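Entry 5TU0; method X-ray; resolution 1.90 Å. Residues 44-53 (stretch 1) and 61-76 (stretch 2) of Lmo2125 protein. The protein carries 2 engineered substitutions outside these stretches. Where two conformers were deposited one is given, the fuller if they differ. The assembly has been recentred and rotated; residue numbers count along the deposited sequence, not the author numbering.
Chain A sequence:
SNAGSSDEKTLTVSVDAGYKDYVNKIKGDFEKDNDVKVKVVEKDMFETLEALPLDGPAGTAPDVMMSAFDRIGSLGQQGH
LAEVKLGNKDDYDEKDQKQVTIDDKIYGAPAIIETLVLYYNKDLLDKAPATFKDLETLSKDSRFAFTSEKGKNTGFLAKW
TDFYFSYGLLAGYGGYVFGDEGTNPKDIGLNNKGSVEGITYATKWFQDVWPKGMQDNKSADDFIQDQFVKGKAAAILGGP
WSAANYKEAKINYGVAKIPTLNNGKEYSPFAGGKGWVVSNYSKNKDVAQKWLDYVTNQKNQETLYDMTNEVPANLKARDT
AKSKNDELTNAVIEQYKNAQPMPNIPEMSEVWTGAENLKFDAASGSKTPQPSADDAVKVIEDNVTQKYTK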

ATOM      1  N   ASP A  44       8.782  -1.450  17.201  1.00 33.92           N
ATOM      2  CA  ASP A  44       8.559  -0.981  15.835  1.00 34.10           C
ATOM      3  C   ASP A  44       8.598  -2.173  14.860  1.00 33.07           C
ATOM      4  O   ASP A  44       9.498  -3.009  14.941  1.00 31.77           O
ATOM      5  CB  ASP A  44       9.622   0.069  15.475  1.00 35.66           C
ATOM      6  CG  ASP A  44       9.486   0.571  14.064  1.00 36.40           C
ATOM      7  OD1 ASP A  44      10.078  -0.039  13.137  1.00 36.45           O
ATOM      8  OD2 ASP A  44       8.817   1.606  13.888  1.00 37.31           O
ATOM      9  N   MET A  45       7.624  -2.239  13.951  1.00 33.00           N
ATOM     10  CA  MET A  45       7.487  -3.371  13.023  1.00 33.71           C
ATOM     11  C   MET A  45       8.730  -3.585  12.168  1.00 33.19           C
ATOM     12  O   MET A  45       9.234  -4.707  12.047  1.00 30.59           O
ATOM     13  CB  MET A  45       6.251  -3.194  12.120  1.00 34.11           C
ATOM     14  CG  MET A  45       5.936  -4.406  11.232  1.00 35.31           C
ATOM     15  SD  MET A  45       4.543  -4.183  10.086  1.00 36.05           S
ATOM     16  CE  MET A  45       5.238  -2.994   8.949  1.00 36.57           C
ATOM     17  N   PHE A  46       9.221  -2.504  11.578  1.00 34.28           N
ATOM     18  CA  PHE A  46      10.399  -2.583  10.732  1.00 35.89           C
ATOM     19  C   PHE A  46      11.685  -2.889  11.512  1.00 33.78           C
ATOM     20  O   PHE A  46      12.511  -3.636  11.027  1.00 31.81           O
ATOM     21  CB  PHE A  46      10.517  -1.327   9.888  1.00 39.83           C
ATOM     22  CG  PHE A  46       9.355  -1.136   8.936  1.00 44.44           C
ATOM     23  CD1 PHE A  46       9.227  -1.945   7.802  1.00 47.20           C
ATOM     24  CD2 PHE A  46       8.396  -0.142   9.153  1.00 49.79           C
ATOM     25  CE1 PHE A  46       8.173  -1.761   6.908  1.00 49.26           C
ATOM     26  CE2 PHE A  46       7.343   0.047   8.261  1.00 49.62           C
ATOM     27  CZ  PHE A  46       7.229  -0.764   7.140  1.00 49.60           C
ATOM     28  N   GLU A  47      11.842  -2.345  12.721  1.00 33.46           N
ATOM     29  CA  GLU A  47      13.024  -2.642  13.531  1.00 33.28           C
ATOM     30  C   GLU A  47      13.076  -4.139  13.891  1.00 31.41           C
ATOM     31  O   GLU A  47      14.133  -4.760  13.863  1.00 30.58           O
ATOM     32  CB  GLU A  47      13.071  -1.790  14.795  1.00 36.05           C
ATOM     33  CG  GLU A  47      13.379  -0.328  14.526  1.00 39.30           C
ATOM     34  CD  GLU A  47      13.497   0.499  15.795  1.00 43.11           C
ATOM     35  OE1 GLU A  47      13.634  -0.091  16.889  1.00 45.33           O
ATOM     36  OE2 GLU A  47      13.467   1.751  15.689  1.00 46.90           O
ATOM     37  N   THR A  48      11.929  -4.707  14.227  1.00 29.13           N
ATOM     38  CA  THR A  48      11.844  -6.138  14.529  1.00 28.61           C
ATOM     39  C   THR A  48      12.367  -7.005  13.355  1.00 28.03           C
ATOM     40  O   THR A  48      13.143  -7.943  13.544  1.00 28.70           O
ATOM     41  CB  THR A  48      10.383  -6.522  14.802  1.00 27.59           C
ATOM     42  OG1 THR A  48       9.899  -5.772  15.923  1.00 28.78           O
ATOM     43  CG2 THR A  48      10.235  -8.011  15.061  1.00 27.08           C
ATOM     44  N   LEU A  49      11.898  -6.690  12.155  1.00 27.22           N
ATOM     45  CA  LEU A  49      12.289  -7.408  10.957  1.00 27.08           C
ATOM     46  C   LEU A  49      13.767  -7.170  10.592  1.00 27.64           C
ATOM     47  O   LEU A  49      14.449  -8.123  10.177  1.00 25.73           O
ATOM     48  CB  LEU A  49      11.368  -7.055   9.800  1.00 27.32           C
ATOM     49  CG  LEU A  49       9.888  -7.375  10.036  1.00 26.82           C
ATOM     50  CD1 LEU A  49       9.070  -6.835   8.879  1.00 27.61           C
ATOM     51  CD2 LEU A  49       9.639  -8.873  10.241  1.00 27.48           C
ATOM     52  N   GLU A  50      14.271  -5.943  10.757  1.00 28.65           N
ATOM     53  CA  GLU A  50      15.700  -5.702  10.452  1.00 32.24           C
ATOM     54  C   GLU A  50      16.609  -6.433  11.473  1.00 31.12           C
ATOM     55  O   GLU A  50      17.703  -6.806  11.139  1.00 30.29           O
ATOM     56  CB  GLU A  50      16.062  -4.201  10.301  1.00 37.17           C
ATOM     57  CG  GLU A  50      16.345  -3.416  11.572  1.00 42.93           C
ATOM     58  CD  GLU A  50      16.828  -1.974  11.328  1.00 47.31           C
ATOM     59  OE1 GLU A  50      16.511  -1.090  12.160  1.00 50.73           O
ATOM     60  OE2 GLU A  50      17.536  -1.709  10.320  1.00 52.81           O
ATOM     61  N   ALA A  51      16.138  -6.644  12.706  1.00 30.23           N
ATOM     62  CA  ALA A  51      16.933  -7.336  13.713  1.00 30.67           C
ATOM     63  C   ALA A  51      16.779  -8.850  13.655  1.00 29.94           C
ATOM     64  O   ALA A  51      17.553  -9.568  14.295  1.00 30.27           O
ATOM     65  CB  ALA A  51      16.567  -6.849  15.112  1.00 31.87           C
ATOM     66  N   LEU A  52      15.798  -9.343  12.892  1.00 28.73           N
ATOM     67  CA  LEU A  52      15.514 -10.795  12.878  1.00 28.66           C
ATOM     68  C   LEU A  52      16.693 -11.669  12.459  1.00 28.87           C
ATOM     69  O   LEU A  52      16.921 -12.695  13.087  1.00 29.52           O
ATOM     70  CB  LEU A  52      14.263 -11.089  12.040  1.00 28.35           C
ATOM     71  CG  LEU A  52      13.728 -12.505  11.904  1.00 28.25           C
ATOM     72  CD1 LEU A  52      13.375 -13.102  13.259  1.00 28.85           C
ATOM     73  CD2 LEU A  52      12.509 -12.464  10.991  1.00 27.15           C
ATOM     74  N   PRO A  53      17.477 -11.255  11.435  1.00 29.02           N
ATOM     75  CA  PRO A  53      18.611 -12.091  11.027  1.00 30.62           C
ATOM     76  C   PRO A  53      19.661 -12.322  12.125  1.00 31.41           C
ATOM     77  O   PRO A  53      20.388 -13.305  12.059  1.00 32.39           O
ATOM     78  CB  PRO A  53      19.229 -11.310   9.851  1.00 30.51           C
ATOM     79  CG  PRO A  53      18.131 -10.451   9.350  1.00 29.99           C
ATOM     80  CD  PRO A  53      17.364 -10.065  10.579  1.00 29.53           C
ATOM     81  N   ALA A  61      14.641 -13.873  19.078  1.00 32.37           N
ATOM     82  CA  ALA A  61      13.605 -13.250  18.257  1.00 31.32           C
ATOM     83  C   ALA A  61      12.220 -13.696  18.708  1.00 30.31           C
ATOM     84  O   ALA A  61      12.070 -14.820  19.202  1.00 30.33           O
ATOM     85  CB  ALA A  61      13.793 -13.640  16.801  1.00 30.55           C
ATOM     86  N   PRO A  62      11.200 -12.843  18.504  1.00 29.54           N
ATOM     87  CA  PRO A  62       9.828 -13.252  18.827  1.00 29.85           C
ATOM     88  C   PRO A  62       9.392 -14.411  17.924  1.00 28.69           C
ATOM     89  O   PRO A  62       9.999 -14.643  16.869  1.00 28.68           O
ATOM     90  CB  PRO A  62       9.007 -11.987  18.504  1.00 29.43           C
ATOM     91  CG  PRO A  62       9.801 -11.309  17.449  1.00 28.90           C
ATOM     92  CD  PRO A  62      11.221 -11.516  17.855  1.00 29.87           C
ATOM     93  N   ASP A  63       8.357 -15.140  18.337  1.00 29.15           N
ATOM     94  CA  ASP A  63       7.834 -16.240  17.536  1.00 27.50           C
ATOM     95  C   ASP A  63       6.990 -15.769  16.380  1.00 26.13           C
ATOM     96  O   ASP A  63       7.064 -16.340  15.278  1.00 25.77           O
ATOM     97  CB  ASP A  63       6.976 -17.151  18.395  1.00 28.13           C
ATOM     98  CG  ASP A  63       7.765 -17.816  19.481  1.00 29.32           C
ATOM     99  OD1 ASP A  63       8.707 -18.556  19.141  1.00 29.66           O
ATOM    100  OD2 ASP A  63       7.419 -17.615  20.665  1.00 29.88           O
ATOM    101  N   VAL A  64       6.158 -14.751  16.616  0.50 25.40           N
ATOM    102  CA  VAL A  64       5.304 -14.199  15.567  0.50 24.25           C
ATOM    103  C   VAL A  64       5.349 -12.677  15.602  0.50 24.67           C
ATOM    104  O   VAL A  64       5.574 -12.065  16.647  0.50 24.85           O
ATOM    105  CB  VAL A  64       3.836 -14.665  15.678  0.50 24.06           C
ATOM    106  CG1 VAL A  64       3.719 -16.169  15.447  0.50 24.22           C
ATOM    107  CG2 VAL A  64       3.258 -14.276  17.022  0.50 24.41           C
ATOM    108  N   MET A  65       5.156 -12.080  14.432  1.00 24.25           N
ATOM    109  CA  MET A  65       5.175 -10.636  14.277  1.00 25.74           C
ATOM    110  C   MET A  65       4.417 -10.286  12.998  1.00 25.56           C
ATOM    111  O   MET A  65       3.870 -11.159  12.347  1.00 25.37           O
ATOM    112  CB  MET A  65       6.631 -10.159  14.247  1.00 28.36           C
ATOM    113  CG  MET A  65       7.417 -10.616  13.022  1.00 29.81           C
ATOM    114  SD  MET A  65       9.095 -11.194  13.386  1.00 36.23           S
ATOM    115  CE  MET A  65       8.639 -12.833  13.937  1.00 35.08           C
ATOM    116  N   MET A  66       4.383  -9.016  12.640  1.00 25.93           N
ATOM    117  CA  MET A  66       3.720  -8.604  11.426  1.00 26.12           C
ATOM    118  C   MET A  66       4.746  -8.066  10.441  1.00 25.58           C
ATOM    119  O   MET A  66       5.881  -7.735  10.809  1.00 25.42           O
ATOM    120  CB  MET A  66       2.666  -7.539  11.736  1.00 28.18           C
ATOM    121  CG  MET A  66       1.564  -8.021  12.678  1.00 29.54           C
ATOM    122  SD  MET A  66       0.455  -6.684  13.197  1.00 35.00           S
ATOM    123  CE  MET A  66      -0.151  -6.130  11.630  1.00 33.52           C
ATOM    124  N   SER A  67       4.335  -7.983   9.178  1.00 25.10           N
ATOM    125  CA  SER A  67       5.166  -7.421   8.134  1.00 24.86           C
ATOM    126  C   SER A  67       4.298  -6.858   7.025  1.00 24.36           C
ATOM    127  O   SER A  67       3.228  -7.403   6.731  1.00 23.63           O
ATOM    128  CB  SER A  67       6.094  -8.484   7.543  1.00 25.73           C
ATOM    129  OG  SER A  67       6.831  -7.973   6.431  1.00 25.91           O
ATOM    130  N   ALA A  68       4.748  -5.751   6.436  1.00 24.82           N
ATOM    131  CA  ALA A  68       4.108  -5.231   5.242  1.00 24.89           C
ATOM    132  C   ALA A  68       4.189  -6.339   4.196  1.00 24.59           C
ATOM    133  O   ALA A  68       5.172  -7.100   4.167  1.00 23.83           O
ATOM    134  CB  ALA A  68       4.831  -4.003   4.734  1.00 25.53           C
ATOM    135  N   PHE A  69       3.182  -6.423   3.325  1.00 25.44           N
ATOM    136  CA  PHE A  69       3.161  -7.441   2.267  1.00 26.30           C
ATOM    137  C   PHE A  69       4.405  -7.387   1.378  1.00 27.58           C
ATOM    138  O   PHE A  69       4.939  -8.428   0.995  1.00 26.39           O
ATOM    139  CB  PHE A  69       1.942  -7.290   1.334  1.00 26.94           C
ATOM    140  CG  PHE A  69       0.610  -7.643   1.953  1.00 26.62           C
ATOM    141  CD1 PHE A  69       0.475  -8.698   2.853  1.00 26.49           C
ATOM    142  CD2 PHE A  69      -0.535  -6.984   1.538  1.00 27.61           C
ATOM    143  CE1 PHE A  69      -0.763  -9.026   3.383  1.00 25.61           C
ATOM    144  CE2 PHE A  69      -1.771  -7.317   2.056  1.00 27.70           C
ATOM    145  CZ  PHE A  69      -1.880  -8.350   2.977  1.00 26.43           C
ATOM    146  N   ASP A  70       4.887  -6.183   1.091  1.00 28.72           N
ATOM    147  CA  ASP A  70       6.028  -6.039   0.171  1.00 32.18           C
ATOM    148  C   ASP A  70       7.368  -6.666   0.598  1.00 31.14           C
ATOM    149  O   ASP A  70       8.252  -6.862  -0.254  1.00 31.11           O
ATOM    150  CB  ASP A  70       6.221  -4.565  -0.259  1.00 35.60           C
ATOM    151  CG  ASP A  70       6.529  -3.617   0.907  1.00 40.27           C
ATOM    152  OD1 ASP A  70       6.982  -4.045   1.990  1.00 41.49           O
ATOM    153  OD2 ASP A  70       6.321  -2.398   0.708  1.00 49.13           O
ATOM    154  N   ARG A  71       7.504  -6.972   1.887  1.00 29.63           N
ATOM    155  CA  ARG A  71       8.701  -7.596   2.476  1.00 30.16           C
ATOM    156  C   ARG A  71       8.577  -9.096   2.791  1.00 27.16           C
ATOM    157  O   ARG A  71       9.578  -9.741   3.065  1.00 25.11           O
ATOM    158  CB  ARG A  71       9.030  -6.882   3.794  1.00 34.00           C
ATOM    159  CG  ARG A  71       9.619  -5.501   3.622  1.00 39.66           C
ATOM    160  CD  ARG A  71      11.130  -5.618   3.509  1.00 45.75           C
ATOM    161  NE  ARG A  71      11.735  -5.834   4.835  1.00 49.66           N
ATOM    162  CZ  ARG A  71      12.969  -6.284   5.061  1.00 52.02           C
ATOM    163  NH1 ARG A  71      13.410  -6.404   6.314  1.00 52.63           N
ATOM    164  NH2 ARG A  71      13.770  -6.621   4.049  1.00 56.86           N
ATOM    165  N   ILE A  72       7.370  -9.646   2.776  1.00 25.52           N
ATOM    166  CA  ILE A  72       7.172 -11.050   3.189  1.00 25.16           C
ATOM    167  C   ILE A  72       7.901 -12.046   2.305  1.00 25.15           C
ATOM    168  O   ILE A  72       8.592 -12.931   2.804  1.00 24.68           O
ATOM    169  CB  ILE A  72       5.677 -11.394   3.324  1.00 24.91           C
ATOM    170  CG1 ILE A  72       5.093 -10.597   4.491  1.00 24.58           C
ATOM    171  CG2 ILE A  72       5.484 -12.894   3.554  1.00 25.53           C
ATOM    172  CD1 ILE A  72       3.595 -10.740   4.709  1.00 24.77           C
ATOM    173  N   GLY A  73       7.768 -11.885   0.997  1.00 26.22           N
ATOM    174  CA  GLY A  73       8.451 -12.757   0.043  1.00 27.40           C
ATOM    175  C   GLY A  73       9.953 -12.750   0.249  1.00 27.97           C
ATOM    176  O   GLY A  73      10.594 -13.808   0.338  1.00 27.39           O
ATOM    177  N   SER A  74      10.514 -11.558   0.358  1.00 27.21           N
ATOM    178  CA  SER A  74      11.960 -11.425   0.560  1.00 28.59           C
ATOM    179  C   SER A  74      12.459 -12.058   1.866  1.00 28.14           C
ATOM    180  O   SER A  74      13.514 -12.696   1.889  1.00 26.93           O
ATOM    181  CB  SER A  74      12.367  -9.958   0.538  1.00 29.36           C
ATOM    182  OG  SER A  74      13.721  -9.843   0.907  1.00 31.88           O
ATOM    183  N   LEU A  75      11.719 -11.863   2.958  1.00 28.26           N
ATOM    184  CA  LEU A  75      12.134 -12.423   4.230  1.00 28.73           C
ATOM    185  C   LEU A  75      12.008 -13.942   4.179  1.00 28.31           C
ATOM    186  O   LEU A  75      12.782 -14.663   4.811  1.00 28.13           O
ATOM    187  CB  LEU A  75      11.325 -11.832   5.391  1.00 29.87           C
ATOM    188  CG  LEU A  75      11.605 -10.342   5.641  1.00 31.09           C
ATOM    189  CD1 LEU A  75      10.524  -9.704   6.489  1.00 31.59           C
ATOM    190  CD2 LEU A  75      12.973 -10.150   6.266  1.00 32.36           C
ATOM    191  N   GLY A  76      11.023 -14.426   3.432  1.00 27.09           N
ATOM    192  CA  GLY A  76      10.843 -15.873   3.284  1.00 27.84           C
ATOM    193  C   GLY A  76      11.972 -16.488   2.477  1.00 27.99           C
ATOM    194  O   GLY A  76      12.519 -17.520   2.860  1.00 27.89           O
TER
HETATM  195  O   HOH W   1       7.575  -6.946  12.843  1.00 24.85           O
HETATM  196  O   HOH W   2      15.731  -8.064   7.647  1.00 37.34           O

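The helix that begins at M45 lies across strand 64-68 and the start of the helix that follows it, with helix and strand axes 8.4 Å apart at closest approach and inclined at 107°. The contact buries 584 Å², summed over both sides. No direct hydrogen bond spans the two stretches; apolar packing and two bridging waters join them.

D44 does not touch stretch 2 but prepares the helix that does. As the N-cap residue it accepts a hydrogen bond at OD1 from E47 N (2.9 Å), satisfying an amide of the first turn that has no preceding carbonyl to bind. Its own carbonyl O receives T48 N at 3.1 Å.

M45 opens the interface. Its side chain points toward the strand and, with chi1 and chi2 both t and chi3 p, extends along the strand backbone from M66 to A68. CG lies 3.4 Å from M66 O, SD is 3.8 Å from S67 CA, and CE reaches A68, 3.8 Å from A68 N and 4.4 Å from A68 CB. A long, unbranched thioether suits this place, since it can follow the main chain over three residues without presenting a polar group that needs a partner. The M45 carbonyl is bridged to the strand by water 1, which donates to both M45 O (2.9 Å) and M66 O (2.8 Å) and so links two acceptors that could not bond to each other.

F46 and E47 make no close contact with stretch 2. One turn on from D44, T48 points toward it again and is buried; its methyl CG2 packs 3.8 Å from M65 SD and 4.1 Å from P62 CG, while its hydroxyl OG1 is 3.0 Å from D44 O, back within stretch 1, at the N-cap residue.

L49 is the centre of the contact, with 98 Å² covered by stretch 2, the largest share of any residue. In the m,t rotamer its branched end spreads over both the strand and the following helix: CD2 lies 3.9 Å from M65 SD, and CD1 lies 3.5 Å from S67 OG and 3.8 Å from M66 O; both methyls reach L75 CD1 (3.9 Å from L49 CD2, 4.0 Å from L49 CD1). S67 OG donates to A68 O (2.9 Å), so the hydroxyl beside this leucine already has a polar partner. R71 flanks the leucine, NH1 approaching L49 CB to 4.1 Å, and water 2 links the two residues, accepting from R71 NH1 (3.1 Å) and donating to L49 O (2.8 Å).

E50 points away from stretch 2, and A51 is out of reach. L52 closes the interface. Although its CA-to-CB bond points sideways, the t,p rotamer brings its end nearer, placing CD1 3.6 Å from A61 CB and CD2 4.4 Å from M65 SD. The small A61 side chain packs against L52 where the backbones are close, the CA atoms of L52 and A61 being 6.2 Å apart. The sulfur of M65 thus lies near T48, L49 and L52 alike.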